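Local coordinates for flagellar pocket-related cytoskeletal protein (Trypanosoma brucei, PDB 6SJQ) that belongs to the flagellar pocket collar of the trypanosome cytoskeleton and, through this N-terminal ubiquitin-fold domain, probably binds partner proteins, at residues A[12-17]-A[44-49]; A[57-62]-A[89-94]; A[64-69]-A[85-90]. All coordinates share one frame; numbering follows the deposited sequence.

Contact 1 (A[12-17]-A[44-49])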
loop_
_atom_site.group_PDB
_atom_site.type_symbol
_atom_site.label_atom_id
_atom_site.label_comp_id
_atom_site.label_asym_id
_atom_site.label_seq_id
_atom_site.Cartn_x
_atom_site.Cartn_y
_atom_site.Cartn_z
ATOM N N ALA A 12 -1.545 -4.083 0.967
ATOM C CA ALA A 12 -1.496 -4.143 2.426
ATOM C C ALA A 12 -2.616 -5.037 2.944
ATOM O O ALA A 12 -3.567 -5.343 2.215
ATOM C CB ALA A 12 -1.620 -2.736 3.041
ATOM N N ASP A 13 -2.504 -5.442 4.203
ATOM C CA ASP A 13 -3.603 -6.159 4.837
ATOM C C ASP A 13 -4.489 -5.212 5.623
ATOM O O ASP A 13 -4.049 -4.606 6.597
ATOM C CB ASP A 13 -3.080 -7.299 5.709
ATOM C CG ASP A 13 -2.629 -8.480 4.874
ATOM O OD1 ASP A 13 -3.500 -9.130 4.261
ATOM O OD2 ASP A 13 -1.409 -8.745 4.797
ATOM N N ILE A 14 -5.737 -5.076 5.177
ATOM C CA ILE A 14 -6.692 -4.189 5.846
ATOM C C ILE A 14 -7.915 -4.983 6.335
ATOM O O ILE A 14 -8.659 -5.555 5.535
ATOM C CB ILE A 14 -7.153 -3.050 4.905
ATOM C CG1 ILE A 14 -5.948 -2.330 4.248
ATOM C CG2 ILE A 14 -8.080 -2.088 5.641
ATOM C CD1 ILE A 14 -5.123 -1.421 5.159
ATOM N N PHE A 15 -8.119 -4.999 7.645
ATOM C CA PHE A 15 -9.171 -5.819 8.284
ATOM C C PHE A 15 -9.261 -7.240 7.750
ATOM O O PHE A 15 -10.342 -7.682 7.370
ATOM C CB PHE A 15 -10.549 -5.170 8.122
ATOM C CG PHE A 15 -10.667 -3.843 8.780
ATOM C CD1 PHE A 15 -10.559 -3.727 10.155
ATOM C CD2 PHE A 15 -10.906 -2.709 8.028
ATOM C CE1 PHE A 15 -10.670 -2.490 10.777
ATOM C CE2 PHE A 15 -11.036 -1.461 8.640
ATOM C CZ PHE A 15 -10.912 -1.349 10.015
ATOM N N ASN A 16 -8.139 -7.944 7.699
ATOM C CA ASN A 16 -8.156 -9.335 7.222
ATOM C C ASN A 16 -8.541 -9.541 5.747
ATOM O O ASN A 16 -8.971 -10.630 5.363
ATOM C CB ASN A 16 -9.046 -10.218 8.118
ATOM C CG ASN A 16 -8.369 -10.619 9.414
ATOM O OD1 ASN A 16 -7.184 -10.960 9.435
ATOM N ND2 ASN A 16 -9.129 -10.597 10.506
ATOM N N ASN A 17 -8.404 -8.502 4.927
ATOM C CA ASN A 17 -8.442 -8.681 3.474
ATOM C C ASN A 17 -7.157 -8.115 2.901
ATOM O O ASN A 17 -6.677 -7.092 3.376
ATOM C CB ASN A 17 -9.637 -7.956 2.859
ATOM C CG ASN A 17 -10.964 -8.537 3.302
ATOM O OD1 ASN A 17 -11.717 -7.903 4.043
ATOM N ND2 ASN A 17 -11.256 -9.753 2.853
ATOM N N ASN A 44 -7.849 5.935 3.516
ATOM C CA ASN A 44 -9.176 6.039 2.902
ATOM C C ASN A 44 -9.890 4.702 2.873
ATOM O O ASN A 44 -11.095 4.639 3.130
ATOM C CB ASN A 44 -9.115 6.646 1.504
ATOM C CG ASN A 44 -8.833 8.134 1.542
ATOM O OD1 ASN A 44 -9.001 8.779 2.590
ATOM N ND2 ASN A 44 -8.401 8.693 0.407
ATOM N N GLU A 45 -9.148 3.631 2.582
ATOM C CA GLU A 45 -9.717 2.283 2.607
ATOM C C GLU A 45 -10.164 1.893 4.019
ATOM O O GLU A 45 -11.270 1.377 4.193
ATOM C CB GLU A 45 -8.720 1.268 2.020
ATOM C CG GLU A 45 -9.230 -0.172 1.977
ATOM C CD GLU A 45 -10.218 -0.438 0.864
ATOM O OE1 GLU A 45 -10.587 0.501 0.121
ATOM O OE2 GLU A 45 -10.629 -1.607 0.713
ATOM N N ILE A 46 -9.325 2.135 5.030
ATOM C CA ILE A 46 -9.742 1.914 6.417
ATOM C C ILE A 46 -11.043 2.643 6.768
ATOM O O ILE A 46 -11.953 2.030 7.345
ATOM C CB ILE A 46 -8.652 2.314 7.434
ATOM C CG1 ILE A 46 -7.469 1.344 7.332
ATOM C CG2 ILE A 46 -9.221 2.350 8.878
ATOM C CD1 ILE A 46 -6.229 1.839 8.125
ATOM N N SER A 47 -11.143 3.923 6.410
ATOM C CA SER A 47 -12.339 4.709 6.737
ATOM C C SER A 47 -13.588 4.104 6.108
ATOM O O SER A 47 -14.651 4.028 6.758
ATOM C CB SER A 47 -12.192 6.151 6.265
ATOM O OG SER A 47 -13.029 6.987 7.042
ATOM N N LEU A 48 -13.458 3.685 4.856
ATOM C CA LEU A 48 -14.551 3.076 4.107
ATOM C C LEU A 48 -14.979 1.742 4.718
ATOM O O LEU A 48 -16.179 1.462 4.838
ATOM C CB LEU A 48 -14.094 2.823 2.669
ATOM C CG LEU A 48 -15.107 2.015 1.864
ATOM C CD1 LEU A 48 -16.406 2.802 1.696
ATOM C CD2 LEU A 48 -14.526 1.642 0.535
ATOM N N ARG A 49 -14.003 0.923 5.104
ATOM C CA ARG A 49 -14.269 -0.460 5.553
ATOM C C ARG A 49 -14.549 -0.594 7.056
ATOM O O ARG A 49 -14.990 -1.650 7.525
ATOM C CB ARG A 49 -13.079 -1.386 5.198
ATOM C CG ARG A 49 -12.645 -1.405 3.746
ATOM C CD ARG A 49 -13.685 -2.020 2.851
ATOM N NE ARG A 49 -13.281 -1.958 1.449
ATOM C CZ ARG A 49 -14.082 -2.247 0.420
ATOM N NH1 ARG A 49 -15.340 -2.617 0.639
ATOM N NH2 ARG A 49 -13.622 -2.160 -0.827
#

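Contact 2 (A[57-62]-A[89-94])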
loop_
_atom_site.group_PDB
_atom_site.type_symbol
_atom_site.label_atom_id
_atom_site.label_comp_id
_atom_site.label_asym_id
_atom_site.label_seq_id
_atom_site.Cartn_x
_atom_site.Cartn_y
_atom_site.Cartn_z
ATOM N N HIS A 57 -9.246 5.389 12.704
ATOM C CA HIS A 57 -7.792 5.417 12.767
ATOM C C HIS A 57 -7.187 5.521 11.363
ATOM O O HIS A 57 -7.894 5.382 10.356
ATOM C CB HIS A 57 -7.263 4.179 13.498
ATOM C CG HIS A 57 -7.627 2.881 12.844
ATOM N ND1 HIS A 57 -8.836 2.255 13.061
ATOM C CD2 HIS A 57 -6.936 2.080 11.995
ATOM C CE1 HIS A 57 -8.882 1.131 12.361
ATOM N NE2 HIS A 57 -7.740 1.003 11.709
ATOM N N LYS A 58 -5.884 5.770 11.305
ATOM C CA LYS A 58 -5.195 5.993 10.037
ATOM C C LYS A 58 -4.299 4.816 9.759
ATOM O O LYS A 58 -3.992 4.032 10.665
ATOM C CB LYS A 58 -4.344 7.264 10.099
ATOM C CG LYS A 58 -5.127 8.547 10.345
ATOM C CD LYS A 58 -6.066 8.860 9.190
ATOM C CE LYS A 58 -6.733 10.227 9.393
ATOM N NZ LYS A 58 -7.400 10.706 8.145
ATOM N N PHE A 59 -3.849 4.692 8.513
ATOM C CA PHE A 59 -2.832 3.699 8.181
ATOM C C PHE A 59 -1.459 4.327 8.425
ATOM O O PHE A 59 -1.197 5.460 7.995
ATOM C CB PHE A 59 -2.987 3.295 6.713
ATOM C CG PHE A 59 -2.013 2.234 6.257
ATOM C CD1 PHE A 59 -0.722 2.563 5.884
ATOM C CD2 PHE A 59 -2.411 0.900 6.186
ATOM C CE1 PHE A 59 0.167 1.575 5.462
ATOM C CE2 PHE A 59 -1.535 -0.080 5.748
ATOM C CZ PHE A 59 -0.238 0.257 5.400
ATOM N N HIS A 60 -0.587 3.608 9.128
ATOM C CA HIS A 60 0.776 4.084 9.352
ATOM C C HIS A 60 1.770 3.076 8.799
ATOM O O HIS A 60 1.824 1.941 9.270
ATOM C CB HIS A 60 1.021 4.269 10.845
ATOM C CG HIS A 60 0.063 5.217 11.499
ATOM N ND1 HIS A 60 0.117 6.582 11.301
ATOM C CD2 HIS A 60 -0.970 4.999 12.344
ATOM C CE1 HIS A 60 -0.841 7.162 12.001
ATOM N NE2 HIS A 60 -1.514 6.227 12.645
ATOM N N SER A 61 2.566 3.501 7.827
ATOM C CA SER A 61 3.558 2.620 7.211
ATOM C C SER A 61 4.782 2.451 8.110
ATOM O O SER A 61 5.293 3.423 8.669
ATOM C CB SER A 61 4.000 3.218 5.890
ATOM O OG SER A 61 4.767 4.382 6.131
ATOM N N SER A 62 5.255 1.214 8.263
ATOM C CA SER A 62 6.429 0.941 9.101
ATOM C C SER A 62 7.617 0.376 8.318
ATOM O O SER A 62 8.771 0.585 8.694
ATOM C CB SER A 62 6.080 -0.003 10.254
ATOM O OG SER A 62 5.569 -1.241 9.786
ATOM N N LEU A 89 4.549 -3.499 -4.536
ATOM C CA LEU A 89 5.012 -3.204 -3.177
ATOM C C LEU A 89 4.054 -3.789 -2.135
ATOM O O LEU A 89 2.861 -3.965 -2.389
ATOM C CB LEU A 89 5.094 -1.682 -2.951
ATOM C CG LEU A 89 5.910 -0.842 -3.937
ATOM C CD1 LEU A 89 5.953 0.603 -3.453
ATOM C CD2 LEU A 89 7.306 -1.399 -4.074
ATOM N N TYR A 90 4.578 -4.097 -0.954
ATOM C CA TYR A 90 3.725 -4.438 0.179
ATOM C C TYR A 90 4.106 -3.542 1.347
ATOM O O TYR A 90 5.290 -3.360 1.637
ATOM C CB TYR A 90 3.906 -5.896 0.579
ATOM C CG TYR A 90 3.006 -6.299 1.725
ATOM C CD1 TYR A 90 1.699 -6.711 1.501
ATOM C CD2 TYR A 90 3.463 -6.258 3.033
ATOM C CE1 TYR A 90 0.872 -7.088 2.562
ATOM C CE2 TYR A 90 2.649 -6.635 4.085
ATOM C CZ TYR A 90 1.366 -7.052 3.841
ATOM O OH TYR A 90 0.573 -7.408 4.914
ATOM N N VAL A 91 3.119 -2.995 2.037
ATOM C CA VAL A 91 3.410 -2.039 3.100
ATOM C C VAL A 91 2.957 -2.590 4.450
ATOM O O VAL A 91 1.780 -2.955 4.617
ATOM C CB VAL A 91 2.728 -0.689 2.825
ATOM C CG1 VAL A 91 3.158 0.343 3.879
ATOM C CG2 VAL A 91 3.091 -0.200 1.450
ATOM N N PHE A 92 3.895 -2.673 5.405
ATOM C CA PHE A 92 3.567 -3.105 6.759
ATOM C C PHE A 92 3.154 -1.908 7.608
ATOM O O PHE A 92 3.457 -0.745 7.268
ATOM C CB PHE A 92 4.785 -3.758 7.436
ATOM C CG PHE A 92 5.191 -5.078 6.830
ATOM C CD1 PHE A 92 4.784 -6.270 7.404
ATOM C CD2 PHE A 92 5.985 -5.123 5.683
ATOM C CE1 PHE A 92 5.148 -7.486 6.853
ATOM C CE2 PHE A 92 6.355 -6.341 5.128
ATOM C CZ PHE A 92 5.935 -7.517 5.709
ATOM N N GLN A 93 2.461 -2.208 8.704
ATOM C CA GLN A 93 2.208 -1.233 9.775
ATOM C C GLN A 93 2.837 -1.705 11.086
ATOM O O GLN A 93 3.116 -2.897 11.248
ATOM C CB GLN A 93 0.709 -1.085 10.018
ATOM C CG GLN A 93 -0.111 -0.591 8.834
ATOM C CD GLN A 93 -1.528 -0.213 9.254
ATOM O OE1 GLN A 93 -1.768 0.892 9.765
ATOM N NE2 GLN A 93 -2.476 -1.129 9.042
ATOM N N PRO A 94 3.042 -0.781 12.044
ATOM C CA PRO A 94 3.486 -1.263 13.361
ATOM C C PRO A 94 2.387 -2.136 13.938
ATOM O O PRO A 94 1.243 -1.994 13.514
ATOM C CB PRO A 94 3.595 0.023 14.191
ATOM C CG PRO A 94 3.724 1.132 13.189
ATOM C CD PRO A 94 2.930 0.687 11.991
HETATM O O HOH W 1 -3.507 1.383 11.530
#

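Contact 3 (A[64-69]-A[85-90])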
loop_
_atom_site.group_PDB
_atom_site.type_symbol
_atom_site.label_atom_id
_atom_site.label_comp_id
_atom_site.label_asym_id
_atom_site.label_seq_id
_atom_site.Cartn_x
_atom_site.Cartn_y
_atom_site.Cartn_z
ATOM N N ILE A 64 8.347 -0.847 3.933
ATOM C CA ILE A 64 7.825 -1.107 2.605
ATOM C C ILE A 64 8.772 -2.091 1.947
ATOM O O ILE A 64 9.987 -1.883 1.962
ATOM C CB ILE A 64 7.753 0.183 1.761
ATOM C CG1 ILE A 64 6.757 1.167 2.399
ATOM C CG2 ILE A 64 7.291 -0.134 0.352
ATOM C CD1 ILE A 64 6.629 2.487 1.647
ATOM N N LYS A 65 8.222 -3.169 1.396
ATOM C CA LYS A 65 9.015 -4.070 0.559
ATOM C C LYS A 65 8.559 -4.036 -0.892
ATOM O O LYS A 65 7.399 -3.762 -1.180
ATOM C CB LYS A 65 8.908 -5.500 1.080
ATOM C CG LYS A 65 9.525 -5.692 2.453
ATOM C CD LYS A 65 9.658 -7.160 2.765
ATOM C CE LYS A 65 10.233 -7.367 4.145
ATOM N NZ LYS A 65 10.381 -8.833 4.381
ATOM N N MET A 66 9.481 -4.342 -1.805
ATOM C CA MET A 66 9.183 -4.428 -3.227
ATOM C C MET A 66 9.478 -5.848 -3.670
ATOM O O MET A 66 10.480 -6.436 -3.253
ATOM C CB MET A 66 10.103 -3.473 -4.013
ATOM C CG MET A 66 9.884 -3.481 -5.562
ATOM S SD MET A 66 11.044 -2.382 -6.501
ATOM C CE MET A 66 12.547 -3.318 -6.331
ATOM N N TYR A 67 8.622 -6.424 -4.504
ATOM C CA TYR A 67 8.997 -7.710 -5.072
ATOM C C TYR A 67 9.901 -7.429 -6.265
ATOM O O TYR A 67 9.472 -6.826 -7.262
ATOM C CB TYR A 67 7.786 -8.543 -5.475
ATOM C CG TYR A 67 8.235 -9.861 -6.040
ATOM C CD1 TYR A 67 8.678 -10.869 -5.196
ATOM C CD2 TYR A 67 8.266 -10.080 -7.406
ATOM C CE1 TYR A 67 9.126 -12.059 -5.694
ATOM C CE2 TYR A 67 8.698 -11.281 -7.920
ATOM C CZ TYR A 67 9.128 -12.264 -7.047
ATOM O OH TYR A 67 9.581 -13.472 -7.514
ATOM N N ASP A 68 11.158 -7.855 -6.151
ATOM C CA ASP A 68 12.165 -7.598 -7.182
ATOM C C ASP A 68 12.212 -8.787 -8.143
ATOM O O ASP A 68 12.679 -9.867 -7.772
ATOM C CB ASP A 68 13.538 -7.378 -6.519
ATOM C CG ASP A 68 14.568 -6.801 -7.483
ATOM O OD1 ASP A 68 14.589 -7.214 -8.662
ATOM O OD2 ASP A 68 15.341 -5.905 -7.076
ATOM N N GLU A 69 11.751 -8.596 -9.376
ATOM C CA GLU A 69 11.739 -9.690 -10.333
ATOM C C GLU A 69 13.143 -10.068 -10.760
ATOM O O GLU A 69 13.370 -11.212 -11.127
ATOM C CB GLU A 69 10.901 -9.344 -11.565
ATOM C CG GLU A 69 9.418 -9.238 -11.323
ATOM C CD GLU A 69 8.661 -9.053 -12.637
ATOM O OE1 GLU A 69 9.276 -9.235 -13.709
ATOM O OE2 GLU A 69 7.459 -8.739 -12.596
ATOM N N ASP A 85 8.324 0.506 -13.296
ATOM C CA ASP A 85 6.923 0.656 -13.634
ATOM C C ASP A 85 6.126 -0.627 -13.412
ATOM O O ASP A 85 6.498 -1.709 -13.882
ATOM C CB ASP A 85 6.728 1.124 -15.084
ATOM C CG ASP A 85 5.253 1.385 -15.401
ATOM O OD1 ASP A 85 4.732 2.447 -14.995
ATOM O OD2 ASP A 85 4.593 0.516 -16.019
ATOM N N TYR A 86 5.026 -0.467 -12.685
ATOM C CA TYR A 86 4.064 -1.501 -12.361
ATOM C C TYR A 86 4.638 -2.547 -11.430
ATOM O O TYR A 86 4.086 -3.639 -11.309
ATOM C CB TYR A 86 3.410 -2.126 -13.611
ATOM C CG TYR A 86 1.937 -2.386 -13.382
ATOM C CD1 TYR A 86 1.464 -3.669 -13.163
ATOM C CD2 TYR A 86 1.029 -1.338 -13.337
ATOM C CE1 TYR A 86 0.117 -3.905 -12.925
ATOM C CE2 TYR A 86 -0.321 -1.564 -13.107
ATOM C CZ TYR A 86 -0.771 -2.849 -12.904
ATOM O OH TYR A 86 -2.114 -3.073 -12.662
ATOM N N CYS A 87 5.720 -2.201 -10.738
ATOM C CA CYS A 87 6.245 -3.098 -9.716
ATOM C C CYS A 87 5.232 -3.240 -8.570
ATOM O O CYS A 87 4.337 -2.410 -8.411
ATOM C CB CYS A 87 7.614 -2.640 -9.220
ATOM S SG CYS A 87 7.627 -1.186 -8.139
ATOM N N GLN A 88 5.357 -4.338 -7.818
ATOM C CA GLN A 88 4.479 -4.620 -6.691
ATOM C C GLN A 88 5.170 -4.343 -5.360
ATOM O O GLN A 88 6.244 -4.879 -5.086
ATOM C CB GLN A 88 4.050 -6.092 -6.717
ATOM C CG GLN A 88 3.100 -6.438 -5.565
ATOM C CD GLN A 88 1.722 -5.860 -5.773
ATOM O OE1 GLN A 88 1.021 -6.189 -6.753
ATOM N NE2 GLN A 88 1.324 -4.960 -4.873
ATOM N N LEU A 89 4.549 -3.499 -4.536
ATOM C CA LEU A 89 5.012 -3.204 -3.177
ATOM C C LEU A 89 4.054 -3.789 -2.135
ATOM O O LEU A 89 2.861 -3.965 -2.389
ATOM C CB LEU A 89 5.094 -1.682 -2.951
ATOM C CG LEU A 89 5.910 -0.842 -3.937
ATOM C CD1 LEU A 89 5.953 0.603 -3.453
ATOM C CD2 LEU A 89 7.306 -1.399 -4.074
ATOM N N TYR A 90 4.578 -4.097 -0.954
ATOM C CA TYR A 90 3.725 -4.438 0.179
ATOM C C TYR A 90 4.106 -3.542 1.347
ATOM O O TYR A 90 5.290 -3.360 1.637
ATOM C CB TYR A 90 3.906 -5.896 0.579
ATOM C CG TYR A 90 3.006 -6.299 1.725
ATOM C CD1 TYR A 90 1.699 -6.711 1.501
ATOM C CD2 TYR A 90 3.463 -6.258 3.033
ATOM C CE1 TYR A 90 0.872 -7.088 2.562
ATOM C CE2 TYR A 90 2.649 -6.635 4.085
ATOM C CZ TYR A 90 1.366 -7.052 3.841
ATOM O OH TYR A 90 0.573 -7.408 4.914
HETATM O O HOH W 2 7.274 -6.217 -8.723
#

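Contact 1 (A[12-17]-A[44-49])
Ile14 and Ile46 meet methyl to methylene, CG2 of the first lying 3.9 Å from CG1 of the second, with the two side chains crossing at about a right angle. The same CG2, anti to the backbone N of Ile14, also comes within 4.3 Å of Glu45 CG. Beside this pair the Phe15 ring presents an edge to the helix backbone: its CE2 is 3.8 Å from Ile46 O, which lies close to the ring plane. Phe15 CD2 approaches Arg49 CB obliquely, at 3.8 Å. No hydrogen bond crosses; the contact is van der Waals packing, burying 223 Å² summed over both sides. In the ubiquitin fold this is where the tip of the first hairpin, strands 6-14 and 17-25, rests on the end of the helix. The hairpin closes in a type I' turn, with Ile14 N to Asn17 O at 2.9 Å and Asn17 N to Ile14 O at 3.0 Å. On the helix, a salt bridge joins Arg49 NE to Glu45 OE2 at 2.8 Å; the N-H...O angle is nearly straight (165°), but the oxygen is met from above the carboxylate plane. Farther out, Pro51 and the ring of His99 also touch Phe15, while Val19 packs on both Ile14 and Glu45.

Contact 2 (A[57-62]-A[89-94])
Leading from the helix of the ubiquitin fold into strand 63-68, the irregular segment 57-62 lays the Phe59 ring against Gln93, just past strand 87-92. The touching parts run 96° apart, so the two segments cross, and do not pair as strands. Gln93 CG sits over one face of the ring, 3.7 Å from its centroid, in a CH-pi contact. Farther out, the amide stacks on the same ring, the planes 16° apart, with Gln93 CD 3.4 Å from Phe59 CD2. The amide is fixed by its oxygen: His60 N donates to Gln93 OE1 at 3.0 Å and 163°, tilted somewhat from the carbonyl plane. A water donates to Lys58 O and also lies beside Gln93 OE1, though that second distance is doubtfully short. At the ring's edge, Phe59 CE1 meets Val91 CG1 at 3.6 Å, and Ser61 CB touches the same methyl at 3.6 Å. The backbones join once, where Ser62 N donates to Phe92 O at 2.8 Å from above the carbonyl plane. His60 O takes a CA-H...O contact from Gln93 CA and lies 3.2 Å from Pro94 CD. Toward helix 31-49, Ser61 OG bonds Glu39 and the Phe59 ring meets that of Phe42; strand 6-14 supplies Ala12 and Ile14 against Phe59, and Val10 against Val91.

Contact 3 (A[64-69]-A[85-90])
Leu89 works as a forked bump between Ile64 and Met66 of the adjoining antiparallel strand: CD1 leans toward Ile64 CG2 at 4.1 Å, while CD2 presses on Met66 CB at 3.5 Å, tighter than usual carbon contact. These strands, 63-68 and 87-92, are neighbours in the mixed beta sheet of the ubiquitin fold; the axes of 64-68 and 87-90 are 148° apart, nearer antiparallel than crossed. Met66 and Leu89 form a non-hydrogen-bonded pair, which brings their side chains together on the face that helix 31-49 covers; Leu34 of that helix touches both Ile64 and Leu89. Met66 stretches past Leu89 toward the start of the other strand. Its SD, anti to CA (chi2 -178°), lies 4.0 Å from Cys87 SG. Leu89 CD2 fits against CB and CG of Met66, and farther along the side chain the sulphur meets the cysteine.

The opposite face carries Lys65 and Tyr90, a hydrogen-bonded pair whose side chains lead away from each other's strand and both touch Trp74 of strand 73-76. The pair is joined in both directions, Lys65 N to Tyr90 O at 2.9 Å and Tyr90 N to Lys65 O at 2.8 Å. At the next pair Tyr67 N donates to Gln88 O at 2.9 Å. Gln88 NE2 donates to the carbonyl O of the next residue, Leu89, and is also bonded to Asn20 OD1. The return link between Tyr67 and Gln88 runs through a water, which donates to Tyr67 O at 2.7 Å and accepts from Gln88 N at 2.8 Å.

How the contacts relate
Contacts 2 and 3 share Leu89 and Tyr90 and divide strand 87-92 between them: contact 3 holds its first part by antiparallel ladder bonds, one of them relayed by water, contact 2 its last part and the chain beyond by one backbone bond and a glutamine side chain. Contact 1 reaches the same sheet through the neighbouring strand 6-14, but joins it to the helix by packing without any hydrogen bond across and is the most buried of the three. The other two are partly buried, and each includes a water. Contact 1 packs onto contact 2, with Ile14 CD1 3.7 Å from Phe59 CD2. Contacts 1 and 3 lie about 20 Å apart between centres, on opposite sides of the chain's centre, yet Asp13 and the Tyr90 hydroxyl probably hydrogen-bond.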